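Local coordinates for anaerobically-induced outer membrane porin OprE (Pseudomonas aeruginosa, PDB 4FRX), which probably acts as a porin of the OprD family, forming a beta-barrel channel through the outer membrane for small solutes, at residues Y202-N205 against T209-Y212; G227-W232 against V238-L243. All coordinates share one frame; numbering follows the deposited sequence.

Contact 1. Residues Y202-N205 against T209-Y212. With C8E ((hydroxyethyloxy)tri(ethyloxy)octane), chain C.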
ATOM      1  N   TYR A 202      -5.883   8.486 -17.331  1.00 13.07           N
ATOM      2  CA  TYR A 202      -5.889   9.044 -18.684  1.00 13.40           C
ATOM      3  C   TYR A 202      -4.610   9.831 -18.927  1.00 16.45           C
ATOM      4  O   TYR A 202      -4.312  10.780 -18.204  1.00 14.70           O
ATOM      5  CB  TYR A 202      -7.079   9.975 -18.890  1.00 11.98           C
ATOM      6  CG  TYR A 202      -7.094  10.634 -20.253  1.00 16.14           C
ATOM      7  CD1 TYR A 202      -7.155   9.870 -21.413  1.00 26.31           C
ATOM      8  CD2 TYR A 202      -7.050  12.015 -20.383  1.00 24.94           C
ATOM      9  CE1 TYR A 202      -7.175  10.467 -22.669  1.00 30.88           C
ATOM     10  CE2 TYR A 202      -7.067  12.622 -21.642  1.00 24.00           C
ATOM     11  CZ  TYR A 202      -7.129  11.839 -22.776  1.00 30.42           C
ATOM     12  OH  TYR A 202      -7.146  12.425 -24.025  1.00 31.01           O
ATOM     13  N   LYS A 203      -3.855   9.425 -19.941  1.00  9.27           N
ATOM     14  CA  LYS A 203      -2.646  10.133 -20.339  1.00 10.04           C
ATOM     15  C   LYS A 203      -3.030  11.229 -21.312  1.00 13.33           C
ATOM     16  O   LYS A 203      -3.370  10.946 -22.454  1.00 18.11           O
ATOM     17  CB  LYS A 203      -1.692   9.176 -21.059  1.00 13.89           C
ATOM     18  CG  LYS A 203      -0.275   9.682 -21.121  1.00 21.77           C
ATOM     19  CD  LYS A 203       0.240   9.816 -19.713  1.00 29.71           C
ATOM     20  CE  LYS A 203       1.619  10.453 -19.638  1.00 32.36           C
ATOM     21  NZ  LYS A 203       1.614  11.662 -18.758  1.00 15.53           N
ATOM     22  N   VAL A 204      -2.971  12.477 -20.870  1.00 13.50           N
ATOM     23  CA  VAL A 204      -3.360  13.595 -21.719  1.00 13.87           C
ATOM     24  C   VAL A 204      -2.294  13.839 -22.780  1.00 12.70           C
ATOM     25  O   VAL A 204      -2.593  14.061 -23.943  1.00 15.53           O
ATOM     26  CB  VAL A 204      -3.521  14.877 -20.889  1.00  9.35           C
ATOM     27  CG1 VAL A 204      -3.899  16.054 -21.792  1.00 16.90           C
ATOM     28  CG2 VAL A 204      -4.562  14.670 -19.783  1.00  4.58           C
ATOM     29  N   ASN A 205      -1.047  13.826 -22.339  1.00 13.21           N
ATOM     30  CA  ASN A 205       0.110  14.010 -23.190  1.00 13.50           C
ATOM     31  C   ASN A 205       1.302  13.480 -22.419  1.00 20.65           C
ATOM     32  O   ASN A 205       1.137  12.819 -21.392  1.00 17.89           O
ATOM     33  CB  ASN A 205       0.309  15.489 -23.542  1.00 18.21           C
ATOM     34  CG  ASN A 205       0.355  16.392 -22.317  1.00 22.06           C
ATOM     35  OD1 ASN A 205       1.050  16.113 -21.346  1.00 21.74           O
ATOM     36  ND2 ASN A 205      -0.388  17.492 -22.369  1.00 23.27           N
ATOM     37  N   THR A 209      -1.069  13.386 -16.603  1.00  8.85           N
ATOM     38  CA  THR A 209      -1.963  12.254 -16.430  1.00  9.34           C
ATOM     39  C   THR A 209      -3.061  12.643 -15.451  1.00 11.39           C
ATOM     40  O   THR A 209      -2.794  13.300 -14.456  1.00  8.56           O
ATOM     41  CB  THR A 209      -1.202  11.038 -15.860  1.00 19.08           C
ATOM     42  OG1 THR A 209      -0.292  10.550 -16.851  1.00 24.42           O
ATOM     43  CG2 THR A 209      -2.170   9.903 -15.451  1.00 14.92           C
ATOM     44  N   LEU A 210      -4.288  12.238 -15.747  1.00  6.09           N
ATOM     45  CA  LEU A 210      -5.416  12.436 -14.839  1.00  6.76           C
ATOM     46  C   LEU A 210      -5.896  11.064 -14.354  1.00 13.50           C
ATOM     47  O   LEU A 210      -5.714  10.058 -15.031  1.00 15.13           O
ATOM     48  CB  LEU A 210      -6.554  13.106 -15.581  1.00  6.15           C
ATOM     49  CG  LEU A 210      -6.162  14.378 -16.339  1.00  9.81           C
ATOM     50  CD1 LEU A 210      -7.396  14.896 -17.059  1.00  7.66           C
ATOM     51  CD2 LEU A 210      -5.603  15.421 -15.367  1.00 12.94           C
ATOM     52  N   GLN A 211      -6.547  11.031 -13.203  1.00  7.17           N
ATOM     53  CA  GLN A 211      -7.019   9.778 -12.650  1.00  7.93           C
ATOM     54  C   GLN A 211      -8.367   9.991 -11.993  1.00 14.60           C
ATOM     55  O   GLN A 211      -8.616  11.040 -11.408  1.00  8.14           O
ATOM     56  CB  GLN A 211      -6.070   9.318 -11.566  1.00  7.53           C
ATOM     57  CG  GLN A 211      -4.712   8.824 -12.027  1.00  9.06           C
ATOM     58  CD  GLN A 211      -3.870   8.415 -10.843  1.00 17.09           C
ATOM     59  OE1 GLN A 211      -3.616   9.225  -9.948  1.00 15.27           O
ATOM     60  NE2 GLN A 211      -3.462   7.148 -10.806  1.00 17.63           N
ATOM     61  N   TYR A 212      -9.237   8.997 -12.107  1.00 13.79           N
ATOM     62  CA  TYR A 212     -10.444   8.939 -11.310  1.00  9.01           C
ATOM     63  C   TYR A 212     -10.575   7.505 -10.880  1.00  7.32           C
ATOM     64  O   TYR A 212     -10.501   6.604 -11.722  1.00  8.29           O
ATOM     65  CB  TYR A 212     -11.708   9.317 -12.098  1.00 10.46           C
ATOM     66  CG  TYR A 212     -12.934   8.880 -11.327  1.00 11.59           C
ATOM     67  CD1 TYR A 212     -13.377   9.615 -10.236  1.00 22.71           C
ATOM     68  CD2 TYR A 212     -13.601   7.692 -11.631  1.00 13.56           C
ATOM     69  CE1 TYR A 212     -14.460   9.206  -9.493  1.00 17.30           C
ATOM     70  CE2 TYR A 212     -14.696   7.272 -10.886  1.00 12.37           C
ATOM     71  CZ  TYR A 212     -15.121   8.035  -9.826  1.00 15.61           C
ATOM     72  OH  TYR A 212     -16.199   7.629  -9.075  1.00 12.31           O
TER
HETATM   73  C1  C8E C 501      -9.539  11.978 -28.128  1.00 42.19           C
HETATM   74  C2  C8E C 501     -10.639  11.407 -27.240  1.00 39.58           C
HETATM   75  C3  C8E C 501     -10.102  10.953 -25.886  1.00 42.67           C
HETATM   76  C4  C8E C 501     -10.314  12.023 -24.824  1.00 39.00           C
HETATM   77  C5  C8E C 501     -11.436  11.656 -23.861  1.00 36.17           C
HETATM   78  C6  C8E C 501     -11.512  12.683 -22.739  1.00 33.74           C
HETATM   79  C7  C8E C 501     -11.509  11.995 -21.383  1.00 38.26           C
HETATM   80  C8  C8E C 501     -10.765  12.828 -20.350  1.00 34.69           C
HETATM   81  O9  C8E C 501     -11.221  12.469 -19.065  1.00 39.30           O
HETATM   82  C10 C8E C 501     -10.363  11.575 -18.389  1.00 35.42           C
HETATM   83  C11 C8E C 501     -10.767  11.535 -16.919  1.00 39.32           C
HETATM   84  O12 C8E C 501     -10.052  10.518 -16.256  1.00 51.13           O
HETATM   85  C13 C8E C 501      -9.346  11.016 -15.144  1.00 52.86           C
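K203 reaches T209 by a chain that first leaves anti to its own backbone N (chi1 -162°) and then bends at chi2 (62°) and again at chi4, which carries the ammonium over to the neighbouring strand. The two side chains cross at about a right angle, K203 NZ donating to T209 OG1 at 2.9 Å. A long, flexible lysine suits this place because the same nitrogen also reaches, more weakly, N205 O and L208 O, gathering oxygens from around the turn. Next along the strands, Y202 and L210 form a hydrogen-bonded antiparallel pair: Y202 N gives to L210 O at 2.8 Å and L210 N returns to Y202 O at 2.9 Å. K203 and T209 are the adjoining non-hydrogen-bonded pair, and T209 CA adds a C-H contact to Y202 O at 3.3 Å.

The face bearing Y202 and L210 is apolar and meets detergent. With chi1 of 177°, the Y202 ring swings away from its backbone N and lies with one face against the detergent chain, CD2 being 3.8 Å from C8 of C8E; V204 N lies over the other face toward the rim. L210 CD1 comes near the ring edge, while L210 CG packs on V204 CG2 at 3.8 Å. Tyrosine, valine and leucine suit a surface that would meet lipid, and lysine and threonine suit the opposite face, which by implication looks into the barrel. Such alternation at the closed end of a beta hairpin is characteristic of outer-membrane beta-barrels.

Contact 2. Residues G227-W232 against V238-L243. With C8E ((hydroxyethyloxy)tri(ethyloxy)octane), chain F.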
ATOM      1  N   GLY A 227      -7.139  12.538  -9.239  1.00  9.95           N
ATOM      2  CA  GLY A 227      -5.706  12.732  -9.148  1.00  6.33           C
ATOM      3  C   GLY A 227      -5.140  13.431 -10.379  1.00  9.65           C
ATOM      4  O   GLY A 227      -5.697  13.360 -11.467  1.00 10.04           O
ATOM      5  N   LEU A 228      -4.008  14.096 -10.206  1.00  8.19           N
ATOM      6  CA  LEU A 228      -3.326  14.702 -11.334  1.00 11.56           C
ATOM      7  C   LEU A 228      -1.851  14.557 -11.066  1.00 11.88           C
ATOM      8  O   LEU A 228      -1.408  14.756  -9.943  1.00  8.45           O
ATOM      9  CB  LEU A 228      -3.728  16.178 -11.454  1.00 16.66           C
ATOM     10  CG  LEU A 228      -3.003  17.156 -12.385  1.00 13.99           C
ATOM     11  CD1 LEU A 228      -3.967  18.265 -12.769  1.00 13.32           C
ATOM     12  CD2 LEU A 228      -1.757  17.759 -11.751  1.00 14.26           C
ATOM     13  N   ILE A 229      -1.090  14.207 -12.098  1.00  4.87           N
ATOM     14  CA  ILE A 229       0.351  14.215 -12.006  1.00  9.24           C
ATOM     15  C   ILE A 229       0.859  14.994 -13.208  1.00 10.84           C
ATOM     16  O   ILE A 229       0.520  14.672 -14.348  1.00 14.58           O
ATOM     17  CB  ILE A 229       0.936  12.804 -12.061  1.00 10.18           C
ATOM     18  CG1 ILE A 229       0.347  11.935 -10.946  1.00 23.71           C
ATOM     19  CG2 ILE A 229       2.464  12.866 -11.942  1.00 10.60           C
ATOM     20  CD1 ILE A 229       1.016  12.134  -9.612  1.00 25.78           C
ATOM     21  N   HIS A 230       1.647  16.030 -12.951  1.00 11.65           N
ATOM     22  CA  HIS A 230       2.171  16.857 -14.034  1.00 14.16           C
ATOM     23  C   HIS A 230       3.680  17.020 -13.931  1.00 15.37           C
ATOM     24  O   HIS A 230       4.212  17.286 -12.854  1.00 17.32           O
ATOM     25  CB  HIS A 230       1.506  18.230 -14.031  1.00 13.71           C
ATOM     26  CG  HIS A 230       2.003  19.132 -15.116  1.00 17.25           C
ATOM     27  ND1 HIS A 230       3.017  20.044 -14.919  1.00 16.95           N
ATOM     28  CD2 HIS A 230       1.652  19.235 -16.420  1.00 17.09           C
ATOM     29  CE1 HIS A 230       3.259  20.680 -16.051  1.00 24.07           C
ATOM     30  NE2 HIS A 230       2.449  20.206 -16.977  1.00 21.05           N
ATOM     31  N   ASN A 231       4.367  16.855 -15.052  1.00 11.60           N
ATOM     32  CA  ASN A 231       5.812  17.024 -15.077  1.00 16.10           C
ATOM     33  C   ASN A 231       6.193  18.217 -15.943  1.00 18.16           C
ATOM     34  O   ASN A 231       5.767  18.318 -17.084  1.00 15.98           O
ATOM     35  CB  ASN A 231       6.509  15.740 -15.523  1.00 17.03           C
ATOM     36  CG  ASN A 231       6.631  14.716 -14.389  1.00 22.31           C
ATOM     37  OD1 ASN A 231       7.329  14.951 -13.408  1.00 27.69           O
ATOM     38  ND2 ASN A 231       5.957  13.583 -14.526  1.00 21.40           N
ATOM     39  N   TRP A 232       6.986  19.120 -15.376  1.00 17.60           N
ATOM     40  CA  TRP A 232       7.238  20.429 -15.969  1.00 15.14           C
ATOM     41  C   TRP A 232       8.731  20.654 -16.105  1.00 20.55           C
ATOM     42  O   TRP A 232       9.429  20.845 -15.109  1.00 22.78           O
ATOM     43  CB  TRP A 232       6.638  21.517 -15.073  1.00 24.34           C
ATOM     44  CG  TRP A 232       6.521  22.882 -15.696  1.00 31.99           C
ATOM     45  CD1 TRP A 232       7.311  23.423 -16.674  1.00 31.35           C
ATOM     46  CD2 TRP A 232       5.530  23.874 -15.390  1.00 35.54           C
ATOM     47  NE1 TRP A 232       6.876  24.691 -16.985  1.00 33.65           N
ATOM     48  CE2 TRP A 232       5.785  24.991 -16.211  1.00 38.91           C
ATOM     49  CE3 TRP A 232       4.452  23.925 -14.499  1.00 37.71           C
ATOM     50  CZ2 TRP A 232       5.004  26.146 -16.164  1.00 40.96           C
ATOM     51  CZ3 TRP A 232       3.678  25.071 -14.454  1.00 41.03           C
ATOM     52  CH2 TRP A 232       3.957  26.166 -15.281  1.00 42.92           C
ATOM     53  N   VAL A 238      13.316  19.290 -13.342  1.00 16.87           N
ATOM     54  CA  VAL A 238      11.920  18.927 -13.560  1.00 17.13           C
ATOM     55  C   VAL A 238      11.108  19.172 -12.290  1.00 16.46           C
ATOM     56  O   VAL A 238      11.522  18.752 -11.202  1.00 14.90           O
ATOM     57  CB  VAL A 238      11.801  17.442 -13.935  1.00 19.11           C
ATOM     58  CG1 VAL A 238      10.330  17.010 -13.959  1.00 22.10           C
ATOM     59  CG2 VAL A 238      12.450  17.190 -15.281  1.00 27.76           C
ATOM     60  N   LEU A 239       9.967  19.854 -12.426  1.00 12.71           N
ATOM     61  CA  LEU A 239       9.036  20.000 -11.314  1.00 12.05           C
ATOM     62  C   LEU A 239       7.860  19.070 -11.527  1.00 15.89           C
ATOM     63  O   LEU A 239       7.209  19.110 -12.568  1.00 18.25           O
ATOM     64  CB  LEU A 239       8.546  21.446 -11.177  1.00 15.75           C
ATOM     65  CG  LEU A 239       7.460  21.677 -10.112  1.00 23.37           C
ATOM     66  CD1 LEU A 239       8.039  21.626  -8.721  1.00 20.65           C
ATOM     67  CD2 LEU A 239       6.707  22.993 -10.346  1.00 21.66           C
ATOM     68  N   LYS A 240       7.625  18.204 -10.550  1.00 12.46           N
ATOM     69  CA  LYS A 240       6.529  17.247 -10.593  1.00 11.65           C
ATOM     70  C   LYS A 240       5.456  17.686  -9.593  1.00  9.21           C
ATOM     71  O   LYS A 240       5.756  17.997  -8.458  1.00 16.34           O
ATOM     72  CB  LYS A 240       7.044  15.865 -10.235  1.00 16.59           C
ATOM     73  CG  LYS A 240       5.987  14.773 -10.241  1.00 17.69           C
ATOM     74  CD  LYS A 240       6.584  13.455  -9.768  1.00 19.10           C
ATOM     75  CE  LYS A 240       5.529  12.357  -9.693  1.00 28.28           C
ATOM     76  NZ  LYS A 240       5.977  11.220  -8.839  1.00 29.14           N
ATOM     77  N   THR A 241       4.213  17.740 -10.048  1.00 12.49           N
ATOM     78  CA  THR A 241       3.097  18.205  -9.237  1.00 11.28           C
ATOM     79  C   THR A 241       2.159  17.029  -9.055  1.00  8.17           C
ATOM     80  O   THR A 241       1.781  16.380 -10.023  1.00 10.91           O
ATOM     81  CB  THR A 241       2.326  19.305  -9.970  1.00 12.65           C
ATOM     82  OG1 THR A 241       3.199  20.411 -10.208  1.00 20.28           O
ATOM     83  CG2 THR A 241       1.145  19.775  -9.136  1.00 10.86           C
ATOM     84  N   ASP A 242       1.787  16.758  -7.815  1.00  9.23           N
ATOM     85  CA  ASP A 242       1.016  15.566  -7.499  1.00  8.84           C
ATOM     86  C   ASP A 242      -0.162  16.044  -6.670  1.00  5.06           C
ATOM     87  O   ASP A 242       0.023  16.482  -5.539  1.00 11.39           O
ATOM     88  CB  ASP A 242       1.927  14.602  -6.727  1.00 14.72           C
ATOM     89  CG  ASP A 242       1.216  13.350  -6.220  1.00 27.21           C
ATOM     90  OD1 ASP A 242       0.016  13.393  -5.876  1.00 25.41           O
ATOM     91  OD2 ASP A 242       1.893  12.304  -6.136  1.00 23.80           O
ATOM     92  N   LEU A 243      -1.365  15.972  -7.245  1.00 10.17           N
ATOM     93  CA  LEU A 243      -2.587  16.435  -6.567  1.00  7.05           C
ATOM     94  C   LEU A 243      -3.549  15.279  -6.364  1.00  9.36           C
ATOM     95  O   LEU A 243      -3.710  14.428  -7.243  1.00 12.01           O
ATOM     96  CB  LEU A 243      -3.285  17.534  -7.369  1.00 10.08           C
ATOM     97  CG  LEU A 243      -2.439  18.702  -7.851  1.00 11.48           C
ATOM     98  CD1 LEU A 243      -3.322  19.727  -8.565  1.00 11.32           C
ATOM     99  CD2 LEU A 243      -1.724  19.343  -6.672  1.00 10.18           C
TER
HETATM  100  C3  C8E F 504      -9.883  14.882 -13.532  1.00 24.98           C
HETATM  101  C4  C8E F 504      -8.842  15.870 -13.000  1.00 31.17           C
HETATM  102  C5  C8E F 504      -8.383  15.517 -11.588  1.00 29.89           C
HETATM  103  C6  C8E F 504      -8.351  16.718 -10.650  1.00 32.30           C
HETATM  104  C7  C8E F 504      -6.993  16.905  -9.978  1.00 30.40           C
HETATM  105  C8  C8E F 504      -6.943  16.341  -8.558  1.00 36.33           C
HETATM  106  O9  C8E F 504      -7.092  17.374  -7.602  1.00 35.28           O
HETATM  107  O18 C8E F 504     -13.493  22.789  -4.769  1.00 99.98           O
HETATM  108  C19 C8E F 504     -14.108  23.838  -4.062  1.00100.22           C
HETATM  109  C20 C8E F 504     -13.394  23.802  -2.734  1.00 98.49           C
HETATM  110  O21 C8E F 504     -12.762  25.041  -2.567  1.00 98.08           O
HETATM  111  O   HOH W   1       4.528  20.327 -12.481  1.00 16.26           O
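A beta hairpin in the wall of the barrel pairs L228, H230 and W232 with L243, T241 and L239, at a strand angle of 167°. Each of the three is a hydrogen-bonded pair with two N-H to C=O bonds; T241 N to H230 O measures 2.8 Å. On their face one water ties the strands together: it meets H230 ND1 at 2.9 Å in the plane of the ring, T241 OG1 at 2.6 Å, and donates to L239 O. Histidine and threonine share a polar bridge on a side otherwise apolar. The L228 and L243 side chains lie side by side, with L228 CD2 4.1 Å from L243 CD1, and C7 of C8E rests 3.7 Å from L228 CB.

The other face is more polar. The I229 methyl CD1 lies 3.6 Å from OD2 of the D242 carboxylate, whose OD1 is held in a salt bridge by R244. K240 is extended beyond CG: its CB lies 3.3 Å from N231 OD1, and its long aliphatic stem brings CE to 3.8 Å from I229 CG2 while the charged end runs on. W232, with CG at the edge of the H230 ring, would suit a membrane interface, where such aromatics are common. L228 and L243 beside the detergent, with D242, K240 and N231 on the opposite face: this two-faced strand pair is typical of a porin barrel.

In the fold
Along the chain, strand 195-203 enters a short turn and contact 1 closes that first hairpin with strand 208-217. Only after it is complete does the chain double back through strand 221-234, turn again, and let contact 2 close the second hairpin with strand 237-250, so the two loops stand in series, neither enclosing nor crossing the other. Both turns lie at the same end of the barrel. The hairpins are joined edge to edge because strands 208-217 and 221-234 are neighbours: Q211 O and G227 N, like T209 N and I229 O, probably hydrogen bond, and L210 packs against L228 on the detergent side. Together they make four consecutive strands of the wall.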